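PDB 2HZG: mandelate racemase/muconate lactonizing enzyme/Enolase superfamily from Rhodobacter sphaeroides, which is of unknown specific function but belongs to the enolase superfamily, pairing an N-terminal capping domain with a metal-binding TIM-barrel domain. Local coordinates for residues A255-N258 and F259-Q263; H264-Y268 and G269-F273; E379-G383 and G384-Y388. All blocks are in the same frame, centred on the assembly; numbering follows the deposited sequence.

Contact 1. Residues A255-N258 and F259-Q263; sequences AAHN and FHMAQ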
loop_
_atom_site.group_PDB
_atom_site.type_symbol
_atom_site.label_atom_id
_atom_site.label_comp_id
_atom_site.label_asym_id
_atom_site.label_seq_id
_atom_site.Cartn_x
_atom_site.Cartn_y
_atom_site.Cartn_z
ATOM N N ALA A 255 9.175 -0.681 -5.639
ATOM C CA ALA A 255 7.791 -0.455 -5.202
ATOM C C ALA A 255 7.581 -0.729 -3.708
ATOM O O ALA A 255 6.483 -0.477 -3.186
ATOM C CB ALA A 255 6.808 -1.267 -6.044
ATOM N N ALA A 256 8.612 -1.208 -3.005
ATOM C CA ALA A 256 8.474 -1.454 -1.548
ATOM C C ALA A 256 8.140 -0.151 -0.817
ATOM O O ALA A 256 8.875 0.848 -0.926
ATOM C CB ALA A 256 9.743 -2.080 -0.957
ATOM N N HIS A 257 7.019 -0.139 -0.105
ATOM C CA HIS A 257 6.670 1.026 0.717
ATOM C C HIS A 257 6.817 0.656 2.199
ATOM O O HIS A 257 6.435 1.408 3.071
ATOM C CB HIS A 257 5.264 1.565 0.392
ATOM C CG HIS A 257 4.172 0.546 0.553
ATOM N ND1 HIS A 257 3.612 -0.125 -0.514
ATOM C CD2 HIS A 257 3.542 0.085 1.661
ATOM C CE1 HIS A 257 2.682 -0.952 -0.069
ATOM N NE2 HIS A 257 2.614 -0.838 1.244
ATOM N N ASN A 258 7.365 -0.526 2.464
ATOM C CA ASN A 258 7.825 -0.862 3.796
ATOM C C ASN A 258 8.966 -1.855 3.709
ATOM O O ASN A 258 9.250 -2.394 2.635
ATOM C CB ASN A 258 6.680 -1.355 4.711
ATOM C CG ASN A 258 5.902 -2.524 4.108
ATOM O OD1 ASN A 258 6.467 -3.582 3.850
ATOM N ND2 ASN A 258 4.606 -2.330 3.888
ATOM N N PHE A 259 9.614 -2.090 4.843
ATOM C CA PHE A 259 10.720 -3.033 4.929
ATOM C C PHE A 259 10.348 -4.456 4.481
ATOM O O PHE A 259 11.108 -5.089 3.770
ATOM C CB PHE A 259 11.304 -3.066 6.354
ATOM C CG PHE A 259 12.232 -4.227 6.603
ATOM C CD1 PHE A 259 13.551 -4.185 6.174
ATOM C CD2 PHE A 259 11.777 -5.370 7.263
ATOM C CE1 PHE A 259 14.407 -5.236 6.391
ATOM C CE2 PHE A 259 12.624 -6.453 7.474
ATOM C CZ PHE A 259 13.945 -6.388 7.044
ATOM N N HIS A 260 9.213 -4.972 4.935
ATOM C CA HIS A 260 8.883 -6.366 4.641
ATOM C C HIS A 260 8.614 -6.686 3.168
ATOM O O HIS A 260 8.906 -7.789 2.735
ATOM C CB HIS A 260 7.806 -6.924 5.593
ATOM C CG HIS A 260 8.360 -7.255 6.945
ATOM N ND1 HIS A 260 8.231 -6.412 8.028
ATOM C CD2 HIS A 260 9.112 -8.301 7.368
ATOM C CE1 HIS A 260 8.859 -6.935 9.068
ATOM N NE2 HIS A 260 9.399 -8.083 8.694
ATOM N N MET A 261 8.074 -5.737 2.411
ATOM C CA MET A 261 7.986 -5.901 0.947
ATOM C C MET A 261 9.369 -6.190 0.325
ATOM O O MET A 261 9.503 -7.072 -0.528
ATOM C CB MET A 261 7.367 -4.676 0.300
ATOM C CG MET A 261 5.886 -4.537 0.587
ATOM S SD MET A 261 5.187 -3.137 -0.281
ATOM C CE MET A 261 5.273 -3.632 -2.016
ATOM N N ALA A 262 10.393 -5.478 0.782
ATOM C CA ALA A 262 11.756 -5.720 0.316
ATOM C C ALA A 262 12.287 -7.058 0.858
ATOM O O ALA A 262 12.846 -7.862 0.096
ATOM C CB ALA A 262 12.671 -4.570 0.711
ATOM N N GLN A 263 12.112 -7.307 2.163
ATOM C CA GLN A 263 12.578 -8.581 2.723
ATOM C C GLN A 263 11.933 -9.800 2.067
ATOM O O GLN A 263 12.605 -10.796 1.808
ATOM C CB GLN A 263 12.376 -8.662 4.232
ATOM C CG GLN A 263 13.162 -9.825 4.819
ATOM C CD GLN A 263 12.880 -10.030 6.292
ATOM O OE1 GLN A 263 13.782 -9.912 7.116
ATOM N NE2 GLN A 263 11.635 -10.328 6.628
#
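Asn258 and Met261 meet at the first turn of helix 259-268, and the polar part of the contact is theirs. Asn258 OD1 accepts from Met261 N at 3.0 Å, the donor lying nearly along the C=O axis. The chi1 of Asn258 (54°) folds the amide back over the helix start, which suits a short side chain ending in an acceptor. The amide also lies against the thioether chain, OD1 of Asn258 being 3.4 Å from Met261 CG.

Sulfur contacts come next. Met261 SD sits over one face of the His257 imidazole, 3.5 Å from the ring centroid and 22° off the normal, with CE1 and ND1 nearest. The same sulfur receives a weak but straight hydrogen bond from His257 N, and the bend at chi3 (68°) turns CE back toward Ala255 O. A flexible, polarisable methionine can serve ring and N-H together.

The apolar part is small: Ala256 CB touches Met261 CB at 3.7 Å and Ala262 CB at 4.2 Å, where a lone methyl lets loop and helix close up. Leu97 of the second subunit packs on His257. Asn258 is thus the N-cap of helix 259-268, where the loop after a barrel strand enters the next helix of the TIM barrel.

Contact 2. Residues H264-Y268 and G269-F273; sequences HLMDY and GRIGF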
loop_
_atom_site.group_PDB
_atom_site.type_symbol
_atom_site.label_atom_id
_atom_site.label_comp_id
_atom_site.label_asym_id
_atom_site.label_seq_id
_atom_site.Cartn_x
_atom_site.Cartn_y
_atom_site.Cartn_z
ATOM N N HIS A 264 10.630 -9.717 1.823
ATOM C CA HIS A 264 9.909 -10.814 1.165
ATOM C C HIS A 264 10.376 -11.055 -0.259
ATOM O O HIS A 264 10.501 -12.207 -0.687
ATOM C CB HIS A 264 8.402 -10.572 1.190
ATOM C CG HIS A 264 7.818 -10.574 2.570
ATOM N ND1 HIS A 264 6.580 -10.040 2.855
ATOM C CD2 HIS A 264 8.306 -11.042 3.741
ATOM C CE1 HIS A 264 6.329 -10.182 4.145
ATOM N NE2 HIS A 264 7.367 -10.774 4.706
ATOM N N LEU A 265 10.617 -9.974 -0.998
ATOM C CA LEU A 265 11.187 -10.104 -2.339
ATOM C C LEU A 265 12.535 -10.809 -2.302
ATOM O O LEU A 265 12.781 -11.706 -3.119
ATOM C CB LEU A 265 11.305 -8.730 -3.038
ATOM C CG LEU A 265 11.698 -8.769 -4.519
ATOM C CD1 LEU A 265 10.655 -9.478 -5.399
ATOM C CD2 LEU A 265 11.903 -7.326 -4.975
ATOM N N MET A 266 13.401 -10.437 -1.356
ATOM C CA MET A 266 14.689 -11.160 -1.215
ATOM C C MET A 266 14.507 -12.619 -0.813
ATOM O O MET A 266 15.142 -13.504 -1.386
ATOM C CB MET A 266 15.630 -10.474 -0.239
ATOM C CG MET A 266 16.041 -9.085 -0.701
ATOM S SD MET A 266 17.252 -8.331 0.401
ATOM C CE MET A 266 16.223 -7.847 1.775
ATOM N N ASP A 267 13.625 -12.860 0.154
ATOM C CA ASP A 267 13.449 -14.214 0.684
ATOM C C ASP A 267 12.623 -15.163 -0.183
ATOM O O ASP A 267 12.920 -16.343 -0.203
ATOM C CB ASP A 267 12.924 -14.185 2.120
ATOM C CG ASP A 267 13.982 -13.711 3.100
ATOM O OD1 ASP A 267 15.184 -13.772 2.765
ATOM O OD2 ASP A 267 13.617 -13.234 4.182
ATOM N N TYR A 268 11.600 -14.660 -0.876
ATOM C CA TYR A 268 10.744 -15.508 -1.699
ATOM C C TYR A 268 10.877 -15.260 -3.219
ATOM O O TYR A 268 10.506 -16.109 -4.020
ATOM C CB TYR A 268 9.292 -15.348 -1.257
ATOM C CG TYR A 268 9.113 -15.666 0.217
ATOM C CD1 TYR A 268 9.136 -16.987 0.663
ATOM C CD2 TYR A 268 8.945 -14.652 1.162
ATOM C CE1 TYR A 268 8.994 -17.300 2.003
ATOM C CE2 TYR A 268 8.795 -14.951 2.526
ATOM C CZ TYR A 268 8.816 -16.293 2.925
ATOM O OH TYR A 268 8.672 -16.644 4.251
ATOM N N GLY A 269 11.378 -14.090 -3.608
ATOM C CA GLY A 269 11.375 -13.702 -5.017
ATOM C C GLY A 269 12.580 -14.170 -5.784
ATOM O O GLY A 269 12.587 -14.106 -7.004
ATOM N N ARG A 270 13.625 -14.610 -5.074
ATOM C CA ARG A 270 14.854 -15.111 -5.720
ATOM C C ARG A 270 15.510 -14.015 -6.588
ATOM O O ARG A 270 16.076 -14.288 -7.654
ATOM C CB ARG A 270 14.562 -16.377 -6.564
ATOM C CG ARG A 270 14.090 -17.602 -5.773
ATOM C CD ARG A 270 13.975 -18.817 -6.713
ATOM N NE ARG A 270 15.260 -19.141 -7.354
ATOM C CZ ARG A 270 15.469 -20.200 -8.134
ATOM N NH1 ARG A 270 14.474 -21.056 -8.384
ATOM N NH2 ARG A 270 16.668 -20.410 -8.665
ATOM N N ILE A 271 15.408 -12.767 -6.139
ATOM C CA ILE A 271 16.086 -11.662 -6.818
ATOM C C ILE A 271 17.582 -11.656 -6.499
ATOM O O ILE A 271 18.002 -12.059 -5.408
ATOM C CB ILE A 271 15.482 -10.274 -6.477
ATOM C CG1 ILE A 271 15.329 -10.110 -4.951
ATOM C CG2 ILE A 271 14.161 -10.073 -7.219
ATOM C CD1 ILE A 271 15.413 -8.624 -4.474
ATOM N N GLY A 272 18.369 -11.189 -7.466
ATOM C CA GLY A 272 19.789 -10.967 -7.272
ATOM C C GLY A 272 20.143 -9.554 -6.863
ATOM O O GLY A 272 21.243 -9.321 -6.362
ATOM N N PHE A 273 19.226 -8.607 -7.080
ATOM C CA PHE A 273 19.454 -7.194 -6.769
ATOM C C PHE A 273 18.215 -6.636 -6.092
ATOM O O PHE A 273 17.128 -6.731 -6.640
ATOM C CB PHE A 273 19.747 -6.353 -8.048
ATOM C CG PHE A 273 20.979 -6.806 -8.803
ATOM C CD1 PHE A 273 22.223 -6.199 -8.565
ATOM C CD2 PHE A 273 20.906 -7.852 -9.722
ATOM C CE1 PHE A 273 23.374 -6.624 -9.253
ATOM C CE2 PHE A 273 22.052 -8.295 -10.415
ATOM C CZ PHE A 273 23.283 -7.681 -10.178
HETATM O O HOH W 1 17.071 -13.688 -3.400
HETATM O O HOH W 2 14.239 -16.155 -2.677
#
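Ile271 folds back against Leu265 and Met266 where helix 259-268 ends and the chain turns toward strand 273-276, a helix-to-strand connection of the TIM barrel. The helix closes with a bond from Gly269 N to Leu265 O of 2.8 Å, bent to 131° at the hydrogen and with the donor above the carbonyl plane. Gly269 suits this tight place, having no side chain to crowd the Leu265 carbonyl. Arg270 then leaves the helical path with positive phi (60°), redirecting the backbone.

From its CB, which points to the helix, Ile271 sends out two branches. Ile271 CG1, placed between the backbone N and the carbonyl carbon (chi1 49°), lies 3.5 Å from Leu265 O, covering the end of the last turn. Beyond it, Ile271 CD1 reaches Leu265 CG at 3.7 Å and CD2 of the same leucine at 3.8 Å, and this isoleucine methyl also meets Met266 CG at 3.9 Å. The other branch, Ile271 CG2, rests against Leu265 CG and CD1. The leucine and isoleucine side chains cross at about a right angle, and both branches of Ile271 close on Leu265 CG, CD1 leaning toward CD2 of the leucine and CG2 toward its CD1. Branching at CB thus lets a single residue cover carbonyl and methyls together. Beyond the helix, Ile271 also packs on Ile250 of the neighbouring barrel strand, while Met266 faces helix 284-297.

On the helix's outer side, Tyr268 stacks its ring on Tyr268 of the second subunit. A water bridges the last turn to the loop, donating to Met266 O at 2.8 Å and to Ile271 O at 2.7 Å.

Contact 3. Residues E379-G383 and G384-Y388; sequences EIRIG and GQLIY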
loop_
_atom_site.group_PDB
_atom_site.type_symbol
_atom_site.label_atom_id
_atom_site.label_comp_id
_atom_site.label_asym_id
_atom_site.label_seq_id
_atom_site.Cartn_x
_atom_site.Cartn_y
_atom_site.Cartn_z
ATOM N N GLU A 379 -5.212 23.850 -2.765
ATOM C CA GLU A 379 -6.002 24.151 -1.567
ATOM C C GLU A 379 -6.949 23.022 -1.246
ATOM O O GLU A 379 -7.611 22.481 -2.143
ATOM C CB GLU A 379 -6.827 25.431 -1.723
ATOM C CG GLU A 379 -5.993 26.700 -1.766
ATOM C CD GLU A 379 -6.840 27.963 -1.944
ATOM O OE1 GLU A 379 -8.079 27.853 -2.121
ATOM O OE2 GLU A 379 -6.249 29.071 -1.894
ATOM N N ILE A 380 -7.009 22.675 0.035
ATOM C CA ILE A 380 -7.989 21.713 0.517
ATOM C C ILE A 380 -8.814 22.374 1.628
ATOM O O ILE A 380 -8.251 22.908 2.591
ATOM C CB ILE A 380 -7.329 20.395 1.026
ATOM C CG1 ILE A 380 -6.463 19.733 -0.073
ATOM C CG2 ILE A 380 -8.404 19.425 1.541
ATOM C CD1 ILE A 380 -5.421 18.731 0.448
ATOM N N ARG A 381 -10.140 22.352 1.469
ATOM C CA ARG A 381 -11.067 22.790 2.520
ATOM C C ARG A 381 -11.965 21.677 3.028
ATOM O O ARG A 381 -12.480 20.885 2.242
ATOM C CB ARG A 381 -11.966 23.908 2.015
ATOM C CG ARG A 381 -11.287 25.224 1.916
ATOM C CD ARG A 381 -12.170 26.255 1.232
ATOM N NE ARG A 381 -11.358 27.396 0.819
ATOM C CZ ARG A 381 -11.115 28.454 1.583
ATOM N NH1 ARG A 381 -11.648 28.542 2.800
ATOM N NH2 ARG A 381 -10.349 29.433 1.118
ATOM N N ILE A 382 -12.168 21.655 4.346
ATOM C CA ILE A 382 -13.168 20.808 4.998
ATOM C C ILE A 382 -14.067 21.738 5.818
ATOM O O ILE A 382 -13.565 22.592 6.540
ATOM C CB ILE A 382 -12.516 19.747 5.934
ATOM C CG1 ILE A 382 -11.597 18.785 5.145
ATOM C CG2 ILE A 382 -13.574 19.013 6.744
ATOM C CD1 ILE A 382 -12.322 17.751 4.290
ATOM N N GLY A 383 -15.382 21.588 5.683
ATOM C CA GLY A 383 -16.338 22.444 6.398
ATOM C C GLY A 383 -16.103 23.924 6.137
ATOM O O GLY A 383 -16.218 24.746 7.047
ATOM N N GLY A 384 -15.756 24.251 4.894
ATOM C CA GLY A 384 -15.486 25.632 4.479
ATOM C C GLY A 384 -14.116 26.169 4.857
ATOM O O GLY A 384 -13.696 27.205 4.344
ATOM N N GLN A 385 -13.418 25.458 5.738
ATOM C CA GLN A 385 -12.143 25.898 6.317
ATOM C C GLN A 385 -10.924 25.258 5.645
ATOM O O GLN A 385 -10.912 24.044 5.386
ATOM C CB GLN A 385 -12.116 25.583 7.819
ATOM C CG GLN A 385 -13.176 26.354 8.651
ATOM C CD GLN A 385 -12.884 27.849 8.719
ATOM O OE1 GLN A 385 -13.631 28.671 8.165
ATOM N NE2 GLN A 385 -11.769 28.208 9.373
ATOM N N LEU A 386 -9.897 26.070 5.380
ATOM C CA LEU A 386 -8.652 25.552 4.809
ATOM C C LEU A 386 -7.965 24.630 5.797
ATOM O O LEU A 386 -7.786 24.978 6.959
ATOM C CB LEU A 386 -7.692 26.667 4.382
ATOM C CG LEU A 386 -7.983 27.407 3.076
ATOM C CD1 LEU A 386 -7.218 28.727 3.055
ATOM C CD2 LEU A 386 -7.646 26.568 1.853
ATOM N N ILE A 387 -7.631 23.428 5.334
ATOM C CA ILE A 387 -6.765 22.541 6.094
ATOM C C ILE A 387 -5.409 22.396 5.399
ATOM O O ILE A 387 -4.455 21.901 5.988
ATOM C CB ILE A 387 -7.423 21.155 6.395
ATOM C CG1 ILE A 387 -7.608 20.324 5.106
ATOM C CG2 ILE A 387 -8.746 21.365 7.191
ATOM C CD1 ILE A 387 -7.956 18.851 5.351
ATOM N N TYR A 388 -5.343 22.814 4.141
ATOM C CA TYR A 388 -4.052 22.940 3.443
ATOM C C TYR A 388 -4.072 24.044 2.392
ATOM O O TYR A 388 -5.027 24.187 1.641
ATOM C CB TYR A 388 -3.569 21.604 2.823
ATOM C CG TYR A 388 -2.311 21.772 1.986
ATOM C CD1 TYR A 388 -2.401 22.067 0.630
ATOM C CD2 TYR A 388 -1.035 21.677 2.557
ATOM C CE1 TYR A 388 -1.246 22.255 -0.165
ATOM C CE2 TYR A 388 0.140 21.856 1.762
ATOM C CZ TYR A 388 0.014 22.143 0.408
ATOM O OH TYR A 388 1.126 22.344 -0.393
#
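Arg381 and Leu386 lie against each other on one side of an antiparallel hairpin. The guanidinium is laid flat over the leucine, Leu386 CG sitting 3.6 Å above the Arg381 plane and over its centre. An extended chain from CG to NE carries the group toward the turn, where Arg381 NH1 gives a 2.9 Å hydrogen bond to Gly384 O, nearly in the guanidinium plane. One face thus meets hydrocarbon while the edge meets a carbonyl, which suits a planar cation on a long stem. Leu386 CD2 also touches Glu379 CB at 3.8 Å.

On the opposite side, Ile387 reaches across to two isoleucines. Ile387 CG1, set between backbone N and carbonyl carbon (chi1 68°), meets Ile380 CG2 at 3.8 Å, and Ile387 CD1 meets Ile382 CG1 at 3.6 Å. Tyr388 CB lies by Ile380 CD1, and the tyrosine hydroxyl bonds to Leu10 O.

Two glycines suit the type I' turn from Ile382 to Gln385, since both inner positions take positive phi. A classic beta bulge lets Ile380 O accept from Ile387 N at 2.9 Å and Tyr388 N at 3.3 Å. Residues 379-382 pair antiparallel with a strand of the second subunit, continuing the sheet across the interface. The chemistry implies a largely apolar side against Ile52, Val56 and Pro58, and a mixed side where Leu386 carries the arginine, whose charge probably strengthens the bond to the turn carbonyl.

Overall arrangement
Contacts 1 and 2 follow each other directly along the chain and share helix 259-268: contact 1 starts it after strand 249-252, and contact 2 ends it before strand 273-276. Their centres are about 11 Å apart, and together they cover the helix and both loops of one strand-helix-strand unit of the parallel barrel. Contact 3 comes much later, in the hairpin of strands 378-382 and 385-389, with its centre about 33 Å from that of contact 1 and about 44 Å from that of contact 2. No atoms of contact 3 touch the other two. All three nevertheless reach the second subunit, so the dimer interface involves both the barrel helix and the distant C-terminal hairpin.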